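Local coordinates for protein putative ABC transporter subunit, substrate-binding component (Rhodopseudomonas palustris, PDB 4EVS) that binds 4-hydroxybenzoate in its cleft and probably delivers such aromatic acids to an ABC importer, at residues F47-D51 with E66-E71; E94-P98 with K305-E309; G243-I247 with K347-L352. One frame throughout, in Å; residues are numbered along the deposited sequence.

Interaction 1. Residues F47-D51 with E66-E71. With SO4 (sulfate ion), chain C.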
ATOM      1  N   PHE A  47     -16.357 -12.069   7.572  1.00 18.24           N
ATOM      2  CA  PHE A  47     -15.540 -11.728   6.407  1.00 18.55           C
ATOM      3  C   PHE A  47     -15.469 -12.940   5.486  1.00 19.35           C
ATOM      4  O   PHE A  47     -15.188 -14.058   5.945  1.00 21.09           O
ATOM      5  CB  PHE A  47     -14.109 -11.319   6.835  1.00 19.34           C
ATOM      6  CG  PHE A  47     -14.066 -10.060   7.651  1.00 18.79           C
ATOM      7  CD1 PHE A  47     -13.838  -8.852   7.040  1.00 17.29           C
ATOM      8  CD2 PHE A  47     -14.268 -10.057   9.018  1.00 19.08           C
ATOM      9  CE1 PHE A  47     -13.801  -7.677   7.749  1.00 20.56           C
ATOM     10  CE2 PHE A  47     -14.220  -8.845   9.754  1.00 18.12           C
ATOM     11  CZ  PHE A  47     -13.988  -7.684   9.116  1.00 19.06           C
ATOM     12  N   VAL A  48     -15.695 -12.720   4.198  1.00 18.67           N
ATOM     13  CA  VAL A  48     -15.549 -13.761   3.201  1.00 20.91           C
ATOM     14  C   VAL A  48     -14.527 -13.282   2.159  1.00 19.80           C
ATOM     15  O   VAL A  48     -14.486 -12.093   1.836  1.00 22.37           O
ATOM     16  CB  VAL A  48     -16.905 -14.167   2.600  1.00 22.35           C
ATOM     17  CG1 VAL A  48     -17.931 -14.591   3.703  1.00 25.71           C
ATOM     18  CG2 VAL A  48     -17.458 -13.108   1.785  1.00 22.83           C
ATOM     19  N   TYR A  49     -13.687 -14.196   1.683  1.00 17.24           N
ATOM     20  CA  TYR A  49     -12.547 -13.856   0.874  1.00 17.59           C
ATOM     21  C   TYR A  49     -12.728 -14.364  -0.568  1.00 18.26           C
ATOM     22  O   TYR A  49     -13.196 -15.480  -0.793  1.00 18.64           O
ATOM     23  CB  TYR A  49     -11.275 -14.430   1.501  1.00 18.26           C
ATOM     24  CG  TYR A  49     -10.956 -13.816   2.837  1.00 18.98           C
ATOM     25  CD1 TYR A  49     -10.188 -12.665   2.939  1.00 18.33           C
ATOM     26  CD2 TYR A  49     -11.496 -14.343   4.001  1.00 19.50           C
ATOM     27  CE1 TYR A  49      -9.916 -12.081   4.168  1.00 19.54           C
ATOM     28  CE2 TYR A  49     -11.253 -13.751   5.243  1.00 20.34           C
ATOM     29  CZ  TYR A  49     -10.473 -12.599   5.303  1.00 20.10           C
ATOM     30  OH  TYR A  49     -10.232 -12.018   6.515  1.00 23.46           O
ATOM     31  N   ARG A  50     -12.300 -13.526  -1.508  1.00 17.58           N
ATOM     32  CA  ARG A  50     -12.315 -13.808  -2.926  1.00 18.12           C
ATOM     33  C   ARG A  50     -10.980 -13.459  -3.553  1.00 18.89           C
ATOM     34  O   ARG A  50     -10.376 -12.444  -3.214  1.00 18.87           O
ATOM     35  CB  ARG A  50     -13.463 -13.056  -3.600  1.00 17.26           C
ATOM     36  CG  ARG A  50     -14.850 -13.401  -3.033  1.00 18.28           C
ATOM     37  CD  ARG A  50     -15.274 -14.810  -3.423  1.00 22.27           C
ATOM     38  NE  ARG A  50     -16.623 -15.110  -2.956  1.00 24.60           N
ATOM     39  CZ  ARG A  50     -16.918 -15.725  -1.827  1.00 25.25           C
ATOM     40  NH1 ARG A  50     -15.963 -16.110  -1.003  1.00 25.45           N
ATOM     41  NH2 ARG A  50     -18.195 -15.971  -1.525  1.00 26.87           N
ATOM     42  N   ASP A  51     -10.549 -14.261  -4.505  1.00 19.59           N
ATOM     43  CA  ASP A  51      -9.175 -14.212  -5.026  1.00 19.17           C
ATOM     44  C   ASP A  51      -9.028 -13.354  -6.289  1.00 19.36           C
ATOM     45  O   ASP A  51      -9.459 -13.711  -7.379  1.00 20.67           O
ATOM     46  CB  ASP A  51      -8.691 -15.640  -5.248  1.00 20.31           C
ATOM     47  CG  ASP A  51      -7.160 -15.749  -5.450  1.00 21.27           C
ATOM     48  OD1 ASP A  51      -6.429 -14.736  -5.406  1.00 20.77           O
ATOM     49  OD2 ASP A  51      -6.699 -16.915  -5.605  1.00 25.36           O
ATOM     50  N   GLU A  66     -20.658 -10.890  -7.649  1.00 21.51           N
ATOM     51  CA  GLU A  66     -21.110 -12.115  -6.948  1.00 21.29           C
ATOM     52  C   GLU A  66     -21.308 -11.797  -5.457  1.00 19.90           C
ATOM     53  O   GLU A  66     -22.230 -12.317  -4.815  1.00 20.07           O
ATOM     54  CB  GLU A  66     -20.083 -13.259  -7.077  1.00 24.22           C
ATOM     55  CG  GLU A  66     -20.395 -14.611  -6.262  1.00 29.94           C
ATOM     56  CD  GLU A  66     -19.998 -14.745  -4.719  1.00 35.75           C
ATOM     57  OE1 GLU A  66     -19.246 -13.981  -4.106  1.00 38.22           O
ATOM     58  OE2 GLU A  66     -20.484 -15.709  -4.093  1.00 42.76           O
ATOM     59  N   LEU A  67     -20.387 -11.040  -4.881  1.00 19.30           N
ATOM     60  CA  LEU A  67     -20.466 -10.674  -3.470  1.00 18.66           C
ATOM     61  C   LEU A  67     -21.708  -9.833  -3.187  1.00 18.54           C
ATOM     62  O   LEU A  67     -22.380  -9.979  -2.154  1.00 18.14           O
ATOM     63  CB  LEU A  67     -19.216  -9.927  -2.998  1.00 18.87           C
ATOM     64  CG  LEU A  67     -17.923 -10.726  -2.873  1.00 18.70           C
ATOM     65  CD1 LEU A  67     -16.674  -9.783  -2.778  1.00 19.34           C
ATOM     66  CD2 LEU A  67     -18.065 -11.692  -1.647  1.00 18.42           C
ATOM     67  N   ILE A  68     -21.999  -8.900  -4.083  1.00 17.97           N
ATOM     68  CA  ILE A  68     -23.169  -8.080  -3.962  1.00 18.38           C
ATOM     69  C   ILE A  68     -24.461  -8.909  -4.133  1.00 19.38           C
ATOM     70  O   ILE A  68     -25.393  -8.807  -3.318  1.00 19.86           O
ATOM     71  CB  ILE A  68     -23.130  -6.936  -4.987  1.00 19.39           C
ATOM     72  CG1 ILE A  68     -22.072  -5.917  -4.570  1.00 21.00           C
ATOM     73  CG2 ILE A  68     -24.492  -6.267  -5.116  1.00 21.02           C
ATOM     74  CD1 ILE A  68     -21.592  -5.039  -5.749  1.00 21.02           C
ATOM     75  N   VAL A  69     -24.530  -9.692  -5.205  1.00 20.18           N
ATOM     76  CA  VAL A  69     -25.784 -10.364  -5.590  1.00 21.32           C
ATOM     77  C   VAL A  69     -26.077 -11.661  -4.824  1.00 22.03           C
ATOM     78  O   VAL A  69     -27.207 -11.887  -4.365  1.00 24.09           O
ATOM     79  CB  VAL A  69     -25.797 -10.642  -7.132  1.00 21.03           C
ATOM     80  CG1 VAL A  69     -27.012 -11.498  -7.497  1.00 23.95           C
ATOM     81  CG2 VAL A  69     -25.716  -9.289  -7.907  1.00 22.73           C
ATOM     82  N   LYS A  70     -25.058 -12.499  -4.679  0.55 22.10           N
ATOM     83  CA  LYS A  70     -25.241 -13.833  -4.117  0.55 22.80           C
ATOM     84  C   LYS A  70     -24.907 -13.893  -2.604  0.55 22.61           C
ATOM     85  O   LYS A  70     -25.654 -14.524  -1.804  0.55 22.93           O
ATOM     86  CB  LYS A  70     -24.469 -14.863  -4.963  0.55 23.78           C
ATOM     87  CG  LYS A  70     -25.004 -14.961  -6.413  0.55 24.95           C
ATOM     88  CD  LYS A  70     -24.378 -16.048  -7.302  0.55 26.78           C
ATOM     89  CE  LYS A  70     -25.014 -16.018  -8.727  0.55 28.10           C
ATOM     90  NZ  LYS A  70     -24.433 -17.008  -9.710  0.55 29.03           N
ATOM     91  N   GLU A  71     -23.817 -13.241  -2.189  1.00 22.92           N
ATOM     92  CA  GLU A  71     -23.474 -13.160  -0.775  1.00 23.42           C
ATOM     93  C   GLU A  71     -24.237 -12.082  -0.023  1.00 22.16           C
ATOM     94  O   GLU A  71     -24.354 -12.159   1.184  1.00 24.22           O
ATOM     95  CB  GLU A  71     -21.981 -12.957  -0.566  1.00 24.06           C
ATOM     96  CG  GLU A  71     -21.201 -14.121  -1.008  1.00 30.15           C
ATOM     97  CD  GLU A  71     -21.314 -15.288  -0.045  1.00 36.49           C
ATOM     98  OE1 GLU A  71     -21.495 -15.068   1.178  1.00 40.46           O
ATOM     99  OE2 GLU A  71     -21.185 -16.415  -0.526  1.00 41.73           O
TER
HETATM  100  S   SO4 C 402     -17.453 -18.413   1.525  0.79 50.61           S
HETATM  101  O1  SO4 C 402     -17.495 -19.805   1.082  0.79 51.12           O
HETATM  102  O2  SO4 C 402     -18.482 -17.600   0.863  0.79 48.01           O
HETATM  103  O3  SO4 C 402     -17.743 -18.388   2.948  0.79 48.39           O
HETATM  104  O4  SO4 C 402     -16.113 -17.851   1.276  0.79 47.90           O
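Two bends turn R50 and E66 toward each other. R50 sets CG beside its own backbone N and folds at chi2 (-71°). E66 swings CG away from its backbone N, then folds at chi2 (-84°). The two side chains cross at about a right angle. R50 NE gives a fairly straight bond to E66 OE1 at 3.1 Å, in the guanidinium plane. It reaches the oxygen from above the carboxylate plane. R50 NH2 adds two weak bonds to E66 and forms a second salt bridge with E71 OE2 at 3.2 Å, where the two flat groups stand nearly perpendicular. R50 NH1 bonds to Y49 O at 2.8 Å, which, with the E66 and sulfate bonds, probably limits the rotation of the guanidinium. A sulfate, probably from the crystallisation liquor, takes NH1 on its O4 and NH2 on its O2. Beside the charged groups, L67 CD2 lies over one guanidinium face and meets V48 CG2 at 3.8 Å. An alanine in place of R50 would remove the whole guanidinium and is likely to leave E66 and E71 without their shared positive mate. The contact joins strand 43-51 to helix 57-69 and the turn after it. Strand 5-12 pairs with 43-51 in the N-terminal sheet, and L67 also packs on I11 of that strand.

Interaction 2. Residues E94-P98 with K305-E309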
ATOM      1  N   GLU A  94     -24.845   2.238  -6.536  0.59 21.95           N
ATOM      2  CA  GLU A  94     -26.152   1.616  -6.796  0.59 22.99           C
ATOM      3  C   GLU A  94     -26.323   0.334  -5.994  0.59 22.65           C
ATOM      4  O   GLU A  94     -27.456   0.004  -5.631  0.59 24.56           O
ATOM      5  CB  GLU A  94     -26.499   1.432  -8.297  0.59 23.16           C
ATOM      6  CG  GLU A  94     -26.693   2.745  -9.077  0.59 24.21           C
ATOM      7  CD  GLU A  94     -27.689   3.703  -8.421  0.59 25.04           C
ATOM      8  OE1 GLU A  94     -28.936   3.461  -8.485  0.59 25.20           O
ATOM      9  OE2 GLU A  94     -27.203   4.682  -7.793  0.59 28.74           O
ATOM     10  N   ALA A  95     -25.224  -0.350  -5.625  1.00 21.94           N
ATOM     11  CA  ALA A  95     -25.352  -1.538  -4.741  1.00 21.01           C
ATOM     12  C   ALA A  95     -25.592  -1.150  -3.275  1.00 21.61           C
ATOM     13  O   ALA A  95     -25.938  -2.005  -2.442  1.00 21.54           O
ATOM     14  CB  ALA A  95     -24.130  -2.461  -4.831  1.00 20.19           C
ATOM     15  N   LYS A  96     -25.405   0.126  -2.964  1.00 19.92           N
ATOM     16  CA  LYS A  96     -25.447   0.643  -1.610  1.00 19.41           C
ATOM     17  C   LYS A  96     -24.427  -0.059  -0.684  1.00 18.76           C
ATOM     18  O   LYS A  96     -24.705  -0.376   0.465  1.00 18.91           O
ATOM     19  CB  LYS A  96     -26.861   0.630  -1.033  1.00 20.66           C
ATOM     20  CG  LYS A  96     -27.851   1.459  -1.831  1.00 25.93           C
ATOM     21  CD  LYS A  96     -29.213   1.544  -1.150  1.00 31.86           C
ATOM     22  CE  LYS A  96     -30.116   2.604  -1.822  1.00 35.70           C
ATOM     23  NZ  LYS A  96     -31.550   2.640  -1.344  1.00 40.66           N
ATOM     24  N   VAL A  97     -23.221  -0.222  -1.193  1.00 17.35           N
ATOM     25  CA  VAL A  97     -22.108  -0.931  -0.515  1.00 17.38           C
ATOM     26  C   VAL A  97     -20.845  -0.105  -0.548  1.00 17.82           C
ATOM     27  O   VAL A  97     -20.322   0.098  -1.610  1.00 19.50           O
ATOM     28  CB  VAL A  97     -21.844  -2.285  -1.240  1.00 17.63           C
ATOM     29  CG1 VAL A  97     -20.596  -2.958  -0.770  1.00 20.09           C
ATOM     30  CG2 VAL A  97     -23.069  -3.228  -1.113  1.00 19.09           C
ATOM     31  N   PRO A  98     -20.307   0.269   0.611  1.00 18.08           N
ATOM     32  CA  PRO A  98     -19.024   0.924   0.602  1.00 17.89           C
ATOM     33  C   PRO A  98     -17.882  -0.010   0.339  1.00 18.18           C
ATOM     34  O   PRO A  98     -17.990  -1.194   0.590  1.00 19.17           O
ATOM     35  CB  PRO A  98     -18.899   1.501   2.010  1.00 18.07           C
ATOM     36  CG  PRO A  98     -20.281   1.564   2.512  1.00 18.35           C
ATOM     37  CD  PRO A  98     -20.910   0.346   1.948  1.00 17.48           C
ATOM     38  N   LYS A 305     -27.630  -1.438   9.842  1.00 25.37           N
ATOM     39  CA  LYS A 305     -28.504  -1.223   8.700  1.00 26.73           C
ATOM     40  C   LYS A 305     -27.663  -0.867   7.498  1.00 25.25           C
ATOM     41  O   LYS A 305     -26.602  -0.212   7.611  1.00 25.14           O
ATOM     42  CB  LYS A 305     -29.511  -0.118   8.982  1.00 28.17           C
ATOM     43  CG  LYS A 305     -30.505  -0.515  10.094  1.00 32.59           C
ATOM     44  CD  LYS A 305     -31.663   0.486  10.251  1.00 38.93           C
ATOM     45  CE  LYS A 305     -32.556   0.166  11.453  1.00 42.15           C
ATOM     46  NZ  LYS A 305     -33.655   1.182  11.617  1.00 45.98           N
ATOM     47  N   GLN A 306     -28.109  -1.313   6.333  1.00 24.02           N
ATOM     48  CA  GLN A 306     -27.408  -0.957   5.094  1.00 24.47           C
ATOM     49  C   GLN A 306     -27.759   0.481   4.767  1.00 24.46           C
ATOM     50  O   GLN A 306     -28.885   0.766   4.342  1.00 25.92           O
ATOM     51  CB  GLN A 306     -27.847  -1.895   3.976  1.00 24.95           C
ATOM     52  CG  GLN A 306     -27.065  -1.698   2.692  1.00 26.07           C
ATOM     53  CD  GLN A 306     -27.152  -2.931   1.783  1.00 26.45           C
ATOM     54  OE1 GLN A 306     -27.816  -3.911   2.117  1.00 31.26           O
ATOM     55  NE2 GLN A 306     -26.499  -2.880   0.647  1.00 26.05           N
ATOM     56  N   ASP A 307     -26.822   1.387   5.027  1.00 24.00           N
ATOM     57  CA  ASP A 307     -27.000   2.843   4.889  1.00 24.24           C
ATOM     58  C   ASP A 307     -25.636   3.481   4.610  1.00 23.47           C
ATOM     59  O   ASP A 307     -24.996   4.071   5.485  1.00 23.31           O
ATOM     60  CB  ASP A 307     -27.633   3.420   6.126  1.00 25.41           C
ATOM     61  CG  ASP A 307     -28.050   4.877   5.981  1.00 28.12           C
ATOM     62  OD1 ASP A 307     -27.667   5.560   4.997  1.00 31.13           O
ATOM     63  OD2 ASP A 307     -28.800   5.317   6.898  1.00 34.92           O
ATOM     64  N   PRO A 308     -25.186   3.361   3.359  1.00 22.94           N
ATOM     65  CA  PRO A 308     -23.803   3.703   3.091  1.00 22.11           C
ATOM     66  C   PRO A 308     -23.505   5.190   3.300  1.00 22.37           C
ATOM     67  O   PRO A 308     -22.421   5.544   3.724  1.00 22.48           O
ATOM     68  CB  PRO A 308     -23.636   3.331   1.614  1.00 23.14           C
ATOM     69  CG  PRO A 308     -25.005   3.240   1.069  1.00 22.55           C
ATOM     70  CD  PRO A 308     -25.818   2.735   2.185  1.00 22.29           C
ATOM     71  N   GLU A 309     -24.461   6.062   3.043  1.00 23.45           N
ATOM     72  CA  GLU A 309     -24.189   7.486   3.283  1.00 23.58           C
ATOM     73  C   GLU A 309     -23.911   7.746   4.759  1.00 24.24           C
ATOM     74  O   GLU A 309     -22.985   8.487   5.135  1.00 23.90           O
ATOM     75  CB  GLU A 309     -25.367   8.334   2.836  1.00 25.15           C
ATOM     76  CG  GLU A 309     -25.095   9.808   2.907  1.00 28.27           C
ATOM     77  CD  GLU A 309     -26.303  10.660   2.415  1.00 31.77           C
ATOM     78  OE1 GLU A 309     -27.368  10.101   2.038  1.00 37.24           O
ATOM     79  OE2 GLU A 309     -26.197  11.895   2.414  1.00 34.28           O
TER
HETATM   80  O   HOH W   1     -26.700  -4.302  -1.887  1.00 29.90           O
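The ring of P308 lies against the backbone of K96 and CG of P98. Its CG sits 3.7 Å from K96 O and about as close to K96 CB. Its CB meets P98 CG at 3.9 Å, and the two proline rings cross at about a right angle. Q306 works beside this apolar patch. Its CG points away from the backbone N (chi1 -174°), and the chain then runs extended, which carries the amide to the end of helix 92-95. There NE2 donates to K96 O at 3.1 Å with an N-H...O angle of 164°. The oxygen lies in the amide plane of Q306, but the donor stands well above the carbonyl plane of K96. NE2 also donates to a water, 2.9 Å away; the link from this water on to A95 O is too short to be trusted and stays doubtful. V97 turns away and packs on I76 of strand 75-78. K96 has positive phi and ends helix 92-95 in a Schellman motif. D307 is the N-cap of helix 308-315, so the contact sets a helix C-terminus against a helix N-terminus.

Interaction 3. Residues G243-I247 with K347-L352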
ATOM      1  N   GLY A 243      18.511 -10.198   0.343  1.00 19.13           N
ATOM      2  CA  GLY A 243      19.681 -10.525   1.135  1.00 19.28           C
ATOM      3  C   GLY A 243      20.504  -9.320   1.547  1.00 18.35           C
ATOM      4  O   GLY A 243      20.116  -8.142   1.318  1.00 18.79           O
ATOM      5  N   ASP A 244      21.662  -9.600   2.138  1.00 19.70           N
ATOM      6  CA  ASP A 244      22.458  -8.538   2.711  1.00 19.54           C
ATOM      7  C   ASP A 244      22.979  -7.549   1.679  1.00 20.69           C
ATOM      8  O   ASP A 244      23.264  -6.418   2.029  1.00 21.88           O
ATOM      9  CB  ASP A 244      23.626  -9.073   3.538  1.00 20.07           C
ATOM     10  CG  ASP A 244      23.197  -9.796   4.794  1.00 24.23           C
ATOM     11  OD1 ASP A 244      22.025  -9.739   5.222  1.00 26.05           O
ATOM     12  OD2 ASP A 244      24.089 -10.453   5.364  1.00 30.20           O
ATOM     13  N   SER A 245      23.010  -7.924   0.410  1.00 22.45           N
ATOM     14  CA  SER A 245      23.296  -6.887  -0.585  1.00 23.21           C
ATOM     15  C   SER A 245      22.258  -5.766  -0.666  1.00 23.77           C
ATOM     16  O   SER A 245      22.513  -4.701  -1.245  1.00 25.53           O
ATOM     17  CB  SER A 245      23.523  -7.480  -1.956  1.00 24.92           C
ATOM     18  OG  SER A 245      24.746  -8.152  -1.939  1.00 27.42           O
ATOM     19  N   GLY A 246      21.092  -5.969  -0.095  1.00 22.86           N
ATOM     20  CA  GLY A 246      20.099  -4.910  -0.048  1.00 22.47           C
ATOM     21  C   GLY A 246      20.393  -3.818   0.957  1.00 20.84           C
ATOM     22  O   GLY A 246      19.744  -2.760   0.932  1.00 21.18           O
ATOM     23  N   ILE A 247      21.350  -4.055   1.859  1.00 20.62           N
ATOM     24  CA  ILE A 247      21.636  -3.141   2.926  1.00 20.19           C
ATOM     25  C   ILE A 247      21.959  -1.798   2.311  1.00 19.69           C
ATOM     26  O   ILE A 247      22.766  -1.683   1.383  1.00 21.45           O
ATOM     27  CB  ILE A 247      22.780  -3.644   3.869  1.00 19.75           C
ATOM     28  CG1 ILE A 247      22.273  -4.847   4.675  1.00 21.18           C
ATOM     29  CG2 ILE A 247      23.262  -2.488   4.773  1.00 20.97           C
ATOM     30  CD1 ILE A 247      23.391  -5.627   5.478  1.00 21.64           C
ATOM     31  N   LYS A 347      20.655  -4.393   8.988  1.00 25.33           N
ATOM     32  CA  LYS A 347      20.563  -5.480   9.955  1.00 29.21           C
ATOM     33  C   LYS A 347      20.273  -4.947  11.329  1.00 32.21           C
ATOM     34  O   LYS A 347      20.835  -3.930  11.751  1.00 34.69           O
ATOM     35  CB  LYS A 347      21.880  -6.185  10.033  1.00 30.64           C
ATOM     36  CG  LYS A 347      22.070  -7.035   8.871  1.00 32.48           C
ATOM     37  CD  LYS A 347      21.804  -8.464   9.206  1.00 36.60           C
ATOM     38  CE  LYS A 347      22.896  -9.316   8.557  1.00 38.72           C
ATOM     39  NZ  LYS A 347      22.923 -10.702   9.082  1.00 42.48           N
ATOM     40  N   GLN A 348      19.404  -5.632  12.037  1.00 34.64           N
ATOM     41  CA  GLN A 348      19.164  -5.328  13.439  1.00 37.35           C
ATOM     42  C   GLN A 348      18.958  -6.648  14.157  1.00 38.14           C
ATOM     43  O   GLN A 348      18.061  -7.413  13.798  1.00 37.79           O
ATOM     44  CB  GLN A 348      17.917  -4.455  13.581  1.00 38.27           C
ATOM     45  CG  GLN A 348      17.679  -3.949  15.012  1.00 41.98           C
ATOM     46  CD  GLN A 348      16.390  -3.145  15.154  1.00 44.91           C
ATOM     47  OE1 GLN A 348      16.395  -1.900  15.046  1.00 47.87           O
ATOM     48  NE2 GLN A 348      15.280  -3.847  15.389  1.00 46.39           N
ATOM     49  N   ASP A 349      19.774  -6.908  15.185  1.00 39.93           N
ATOM     50  CA  ASP A 349      19.659  -8.156  15.940  1.00 40.84           C
ATOM     51  C   ASP A 349      19.792  -9.340  14.977  1.00 39.28           C
ATOM     52  O   ASP A 349      19.060 -10.323  15.074  1.00 40.41           O
ATOM     53  CB  ASP A 349      18.299  -8.241  16.683  1.00 42.55           C
ATOM     54  CG  ASP A 349      17.993  -6.997  17.554  1.00 46.08           C
ATOM     55  OD1 ASP A 349      16.791  -6.601  17.677  1.00 49.53           O
ATOM     56  OD2 ASP A 349      18.954  -6.434  18.137  1.00 52.33           O
ATOM     57  N   GLY A 350      20.691  -9.224  14.007  1.00 36.84           N
ATOM     58  CA  GLY A 350      20.895 -10.302  13.043  1.00 34.60           C
ATOM     59  C   GLY A 350      19.801 -10.500  11.992  1.00 32.29           C
ATOM     60  O   GLY A 350      19.882 -11.440  11.215  1.00 32.47           O
ATOM     61  N   LYS A 351      18.814  -9.596  11.930  1.00 29.66           N
ATOM     62  CA  LYS A 351      17.709  -9.686  10.972  1.00 28.24           C
ATOM     63  C   LYS A 351      17.680  -8.443  10.084  1.00 24.71           C
ATOM     64  O   LYS A 351      17.855  -7.336  10.566  1.00 25.10           O
ATOM     65  CB  LYS A 351      16.379  -9.725  11.753  1.00 29.37           C
ATOM     66  CG  LYS A 351      15.163 -10.171  10.987  1.00 34.22           C
ATOM     67  CD  LYS A 351      13.917 -10.405  11.917  1.00 38.69           C
ATOM     68  CE  LYS A 351      12.861  -9.270  11.847  1.00 41.71           C
ATOM     69  NZ  LYS A 351      13.156  -8.083  12.712  1.00 42.00           N
ATOM     70  N   LEU A 352      17.380  -8.601   8.808  1.00 21.33           N
ATOM     71  CA  LEU A 352      17.176  -7.408   7.968  1.00 19.84           C
ATOM     72  C   LEU A 352      15.826  -6.784   8.224  1.00 18.24           C
ATOM     73  O   LEU A 352      14.810  -7.475   8.308  1.00 18.59           O
ATOM     74  CB  LEU A 352      17.297  -7.779   6.492  1.00 20.42           C
ATOM     75  CG  LEU A 352      18.686  -8.206   6.017  1.00 20.21           C
ATOM     76  CD1 LEU A 352      18.595  -8.922   4.649  1.00 22.68           C
ATOM     77  CD2 LEU A 352      19.636  -7.033   5.965  1.00 23.71           C
TER
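L352 points from the second strand of a beta hairpin toward the loop 243-247, which holds a short 3-10 segment. The hairpin joins strands 335-348 and 351-363 through a type I' turn, Q348 to K351, and belongs to the nine-stranded sheet of the second lobe of this periplasmic binding protein fold. L352 CB heads for the loop, and chi1 of -67° sets CG beside the backbone N. CG comes 3.8 Å from D244 OD1. The branch then splits. CD1 fits against the backbone of the loop, 3.7 Å from G243 C, and also touches D244 OD1. CD2 turns to I247 and meets its CG1 at 3.7 Å, the two side chains crossing at about a right angle. One leucine tip thus fills the space between an aspartate and an isoleucine. I247 CD1 reaches on to K347 CG, so the isoleucine touches both strands of the hairpin.

K347 bends at chi2 and again at chi3, which brings its end across D244. The charged pair is loose. The methylene CE, not the ammonium, comes nearest, 3.5 Å from D244 OD1. The loop holds its own shape through two backbone bonds, G246 N to G243 O and I247 N to D244 O. G243 has positive phi just after helix 239-242, a conformation that favours glycine. I247 O accepts a hydrogen bond from K221 NZ. The salt bridge between K347 NZ and D244 OD2 is long, at 3.9 Å.

Overall arrangement
Interactions 1 and 2 are neighbours, with centres 15 Å apart, and they touch where I68 CD1 packs on A95 CB at 3.7 Å. Both lie by the N-terminal six-stranded sheet. Interaction 3 lies on the opposite side of the chain's centre, by the second sheet, about 40 Å from interaction 1 and 46 Å from interaction 2 between centres. Along the chain interaction 1 closes first. Interactions 2 and 3 then alternate, since 243-247 falls between 94-98 and 305-309, and 347-352 follows. Segment 305-309 thus returns the chain to the first lobe before 347-352 goes back to the second. Such crossings fit the two-lobed binding protein, with 4-hydroxybenzoate held between the lobes.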